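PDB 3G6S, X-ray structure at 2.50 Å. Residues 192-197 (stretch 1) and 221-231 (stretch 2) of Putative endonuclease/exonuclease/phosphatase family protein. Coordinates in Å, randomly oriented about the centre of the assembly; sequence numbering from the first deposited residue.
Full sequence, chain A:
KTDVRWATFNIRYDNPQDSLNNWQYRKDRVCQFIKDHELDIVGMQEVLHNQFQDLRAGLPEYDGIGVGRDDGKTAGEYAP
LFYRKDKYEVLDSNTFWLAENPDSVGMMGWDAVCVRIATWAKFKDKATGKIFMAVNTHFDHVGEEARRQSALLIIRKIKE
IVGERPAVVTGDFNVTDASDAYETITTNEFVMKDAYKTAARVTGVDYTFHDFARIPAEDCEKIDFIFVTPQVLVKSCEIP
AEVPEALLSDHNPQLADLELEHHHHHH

Stretch 1 (192-197) MKDAYK
Stretch 2 (221-231) EKIDFIFVTPQ

Antiparallel contact between residues 192–197, a two-residue strand (Lys 193 and Asp 194) running into a weakly bonded helix, and residues 221–231, whose strand reaches Val 228. The register pairs Lys 193 with Val 228 (CA to CA 5.2 Å) and Asp 194 with Phe 227 (CA to CA 4.8 Å); the end-to-end directions of the touching parts lie 131° apart, and 560 Å² is buried, both sides summed.

Met 192, a selenomethionine, enters extended (phi/psi -140/118) with its CB sideways to the other stretch and chi1 m; its closest approach is through the backbone, CA lying 3.6 Å from Val 228 O, while the selenomethionine side chain comes no nearer than 4.5 Å, the distance from its SE to Phe 227 CB. Lys 193 (-92/149) forms the hydrogen-bonded pair with Val 228 (-136/150): Lys 193 N donates to Val 228 O at 2.8 Å, and Val 228 N returns a bond to Lys 193 O at 3.0 Å, both nearly straight. The same carbonyl, Lys 193 O, also receives a CA-H...O contact from Phe 227 CA at 3.2 Å and lies at the edge of the Phe 227 ring. The Lys 193 and Val 228 side chains share one face of the sheet, with Lys 193 CB 4.2 Å from Val 228 CG2; the lysine (m, m, t, t) then leads its end away, and its CE passes 4.4 Å from Pro 230 CB.

Asp 194 (-87/110, chi1 t) and Phe 227 (-110/140, chi1 m) form the non-hydrogen-bonded pair, their side chains on the other face; Asp 194 CB is 4.1 Å from Phe 227 CE1. The carboxylate OD1 caps the helix by accepting from Tyr 196 N at 2.8 Å, while OD2 sits at the edge of the Phe 225 ring (chi1 m), 3.9 Å from Phe 225 CD1. Two waters connect it to the second stretch. Water 1 donates to Asp 194 OD2 and accepts from Lys 222 NZ, each at 2.7 Å; water 2 lies 2.6 Å from Asp 194 OD1 and accepts from Ile 226 N at 2.8 Å. Asp 194 OD1 and Lys 222 NZ are 4.6 Å apart, beyond a salt bridge, and water 1 links the two side chains through Asp 194 OD2.

At Ala 195 the backbone turns helical (-52/-32), yet its N still donates to Ile 226 O at 2.8 Å, extending the pairing past the last strand residue. Its CB points toward the other stretch and packs 3.8 Å from Ile 226 CG2 (Ile 226 -124/115, rotamer m, t). The CA-to-CB bond of Tyr 196 (-71/-35, chi1 t, chi2 62°) likewise points toward the other stretch. Lys 222 (-103/113; t, t, t, m) lays its CE over one ring face, 4.1 Å from the centroid of the Tyr 196 ring and 26° off the normal, a CH-pi contact, while Lys 222 NZ donates to Asp 224 O at 2.8 Å. Lys 197 (-86/-16) gives a weak bond from its N to Asp 194 O at 3.0 Å, and its side chain remains out of reach.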

# COMPACT_ATOMS: atom_id res chain seq x y z
N MSE A 192 -12.38 -9.97 -4.73
CA MSE A 192 -11.44 -8.86 -4.68
C MSE A 192 -10.93 -8.69 -6.10
O MSE A 192 -10.32 -9.60 -6.66
CB MSE A 192 -10.28 -9.19 -3.75
CG MSE A 192 -10.69 -9.30 -2.31
SE MSE A 192 -10.22 -7.72 -1.31
CE MSE A 192 -8.84 -8.52 -0.22
N LYS A 193 -11.19 -7.53 -6.69
CA LYS A 193 -10.76 -7.26 -8.05
C LYS A 193 -9.39 -6.59 -8.08
O LYS A 193 -9.01 -5.87 -7.17
CB LYS A 193 -11.78 -6.35 -8.74
CG LYS A 193 -13.23 -6.82 -8.67
CD LYS A 193 -13.50 -8.01 -9.59
CE LYS A 193 -15.00 -8.32 -9.62
NZ LYS A 193 -15.40 -9.36 -10.61
N ASP A 194 -8.62 -6.86 -9.13
CA ASP A 194 -7.32 -6.24 -9.29
C ASP A 194 -7.62 -4.92 -9.98
O ASP A 194 -8.00 -4.91 -11.15
CB ASP A 194 -6.43 -7.12 -10.16
CG ASP A 194 -5.10 -6.47 -10.49
OD1 ASP A 194 -4.98 -5.24 -10.32
OD2 ASP A 194 -4.19 -7.19 -10.93
N ALA A 195 -7.47 -3.80 -9.27
CA ALA A 195 -7.77 -2.49 -9.86
C ALA A 195 -7.09 -2.24 -11.20
O ALA A 195 -7.63 -1.54 -12.05
CB ALA A 195 -7.41 -1.38 -8.87
N TYR A 196 -5.90 -2.81 -11.38
CA TYR A 196 -5.16 -2.60 -12.62
C TYR A 196 -5.78 -3.32 -13.82
O TYR A 196 -5.74 -2.81 -14.94
CB TYR A 196 -3.71 -3.05 -12.43
CG TYR A 196 -2.80 -2.60 -13.54
CD1 TYR A 196 -2.59 -1.25 -13.80
CD2 TYR A 196 -2.16 -3.53 -14.36
CE1 TYR A 196 -1.77 -0.82 -14.84
CE2 TYR A 196 -1.33 -3.10 -15.40
CZ TYR A 196 -1.15 -1.75 -15.64
OH TYR A 196 -0.34 -1.32 -16.67
N LYS A 197 -6.35 -4.50 -13.59
CA LYS A 197 -6.99 -5.30 -14.64
C LYS A 197 -8.45 -4.91 -14.90
O LYS A 197 -9.01 -5.29 -15.92
CB LYS A 197 -6.95 -6.78 -14.29
CG LYS A 197 -5.80 -7.59 -14.87
CD LYS A 197 -4.62 -7.69 -13.92
CE LYS A 197 -3.63 -8.75 -14.39
NZ LYS A 197 -4.28 -10.08 -14.49
N GLU A 221 9.06 -6.38 -13.39
CA GLU A 221 7.81 -7.01 -13.02
C GLU A 221 6.95 -6.11 -12.17
O GLU A 221 7.42 -5.12 -11.59
CB GLU A 221 8.08 -8.29 -12.23
CG GLU A 221 9.14 -9.18 -12.82
CD GLU A 221 9.34 -10.43 -11.99
OE1 GLU A 221 9.35 -10.31 -10.74
OE2 GLU A 221 9.50 -11.52 -12.59
N LYS A 222 5.67 -6.46 -12.09
CA LYS A 222 4.70 -5.73 -11.29
C LYS A 222 4.47 -6.54 -10.02
O LYS A 222 3.94 -7.64 -10.09
CB LYS A 222 3.39 -5.57 -12.06
CG LYS A 222 2.26 -4.97 -11.25
CD LYS A 222 1.12 -4.53 -12.15
CE LYS A 222 0.17 -3.57 -11.44
NZ LYS A 222 -0.53 -4.20 -10.29
N ILE A 223 4.89 -6.01 -8.88
CA ILE A 223 4.71 -6.72 -7.62
C ILE A 223 3.89 -5.92 -6.63
O ILE A 223 3.70 -6.34 -5.49
CB ILE A 223 6.06 -7.06 -6.97
CG1 ILE A 223 6.84 -5.77 -6.67
CG2 ILE A 223 6.86 -7.96 -7.90
CD1 ILE A 223 8.20 -6.01 -6.07
N ASP A 224 3.42 -4.75 -7.07
CA ASP A 224 2.61 -3.90 -6.20
C ASP A 224 1.19 -3.88 -6.75
O ASP A 224 0.99 -3.74 -7.94
CB ASP A 224 3.21 -2.50 -6.14
CG ASP A 224 4.61 -2.49 -5.50
OD1 ASP A 224 5.62 -2.47 -6.25
OD2 ASP A 224 4.70 -2.54 -4.25
N PHE A 225 0.20 -4.03 -5.88
CA PHE A 225 -1.18 -4.06 -6.35
C PHE A 225 -2.17 -3.26 -5.52
O PHE A 225 -1.94 -2.94 -4.35
CB PHE A 225 -1.70 -5.50 -6.41
CG PHE A 225 -0.84 -6.43 -7.21
CD1 PHE A 225 -1.19 -6.77 -8.52
CD2 PHE A 225 0.31 -6.98 -6.65
CE1 PHE A 225 -0.40 -7.64 -9.27
CE2 PHE A 225 1.11 -7.86 -7.38
CZ PHE A 225 0.76 -8.20 -8.69
N ILE A 226 -3.30 -2.97 -6.16
CA ILE A 226 -4.41 -2.29 -5.53
C ILE A 226 -5.62 -3.21 -5.73
O ILE A 226 -6.05 -3.45 -6.87
CB ILE A 226 -4.70 -0.92 -6.16
CG1 ILE A 226 -3.52 0.01 -5.93
CG2 ILE A 226 -5.97 -0.32 -5.54
CD1 ILE A 226 -3.71 1.43 -6.48
N PHE A 227 -6.16 -3.74 -4.65
CA PHE A 227 -7.31 -4.63 -4.75
C PHE A 227 -8.54 -3.94 -4.18
O PHE A 227 -8.47 -3.25 -3.17
CB PHE A 227 -7.05 -5.93 -3.98
CG PHE A 227 -5.98 -6.78 -4.59
CD1 PHE A 227 -6.23 -7.47 -5.78
CD2 PHE A 227 -4.73 -6.89 -3.99
CE1 PHE A 227 -5.24 -8.25 -6.36
CE2 PHE A 227 -3.73 -7.66 -4.56
CZ PHE A 227 -3.98 -8.35 -5.76
N VAL A 228 -9.68 -4.13 -4.84
CA VAL A 228 -10.92 -3.51 -4.38
C VAL A 228 -12.12 -4.45 -4.40
O VAL A 228 -12.20 -5.35 -5.22
CB VAL A 228 -11.29 -2.28 -5.24
CG1 VAL A 228 -10.15 -1.28 -5.25
CG2 VAL A 228 -11.64 -2.73 -6.66
N THR A 229 -13.07 -4.21 -3.49
CA THR A 229 -14.27 -5.03 -3.43
C THR A 229 -15.11 -4.77 -4.69
O THR A 229 -15.06 -3.68 -5.26
CB THR A 229 -15.04 -4.76 -2.14
OG1 THR A 229 -15.05 -3.35 -1.86
CG2 THR A 229 -14.36 -5.48 -0.97
N PRO A 230 -15.90 -5.77 -5.13
CA PRO A 230 -16.74 -5.66 -6.34
C PRO A 230 -17.62 -4.42 -6.55
O PRO A 230 -17.96 -4.10 -7.69
CB PRO A 230 -17.53 -6.97 -6.33
CG PRO A 230 -17.64 -7.30 -4.88
CD PRO A 230 -16.27 -6.96 -4.34
N GLN A 231 -17.96 -3.73 -5.47
CA GLN A 231 -18.80 -2.53 -5.53
C GLN A 231 -18.07 -1.28 -6.02
O GLN A 231 -18.65 -0.45 -6.72
CB GLN A 231 -19.36 -2.25 -4.13
CG GLN A 231 -18.31 -2.46 -3.04
CD GLN A 231 -18.93 -2.64 -1.68
OE1 GLN A 231 -18.30 -3.17 -0.76
NE2 GLN A 231 -20.16 -2.18 -1.52
O HOH W 1 -1.89 -5.96 -11.75
O HOH W 2 -3.62 -3.60 -8.84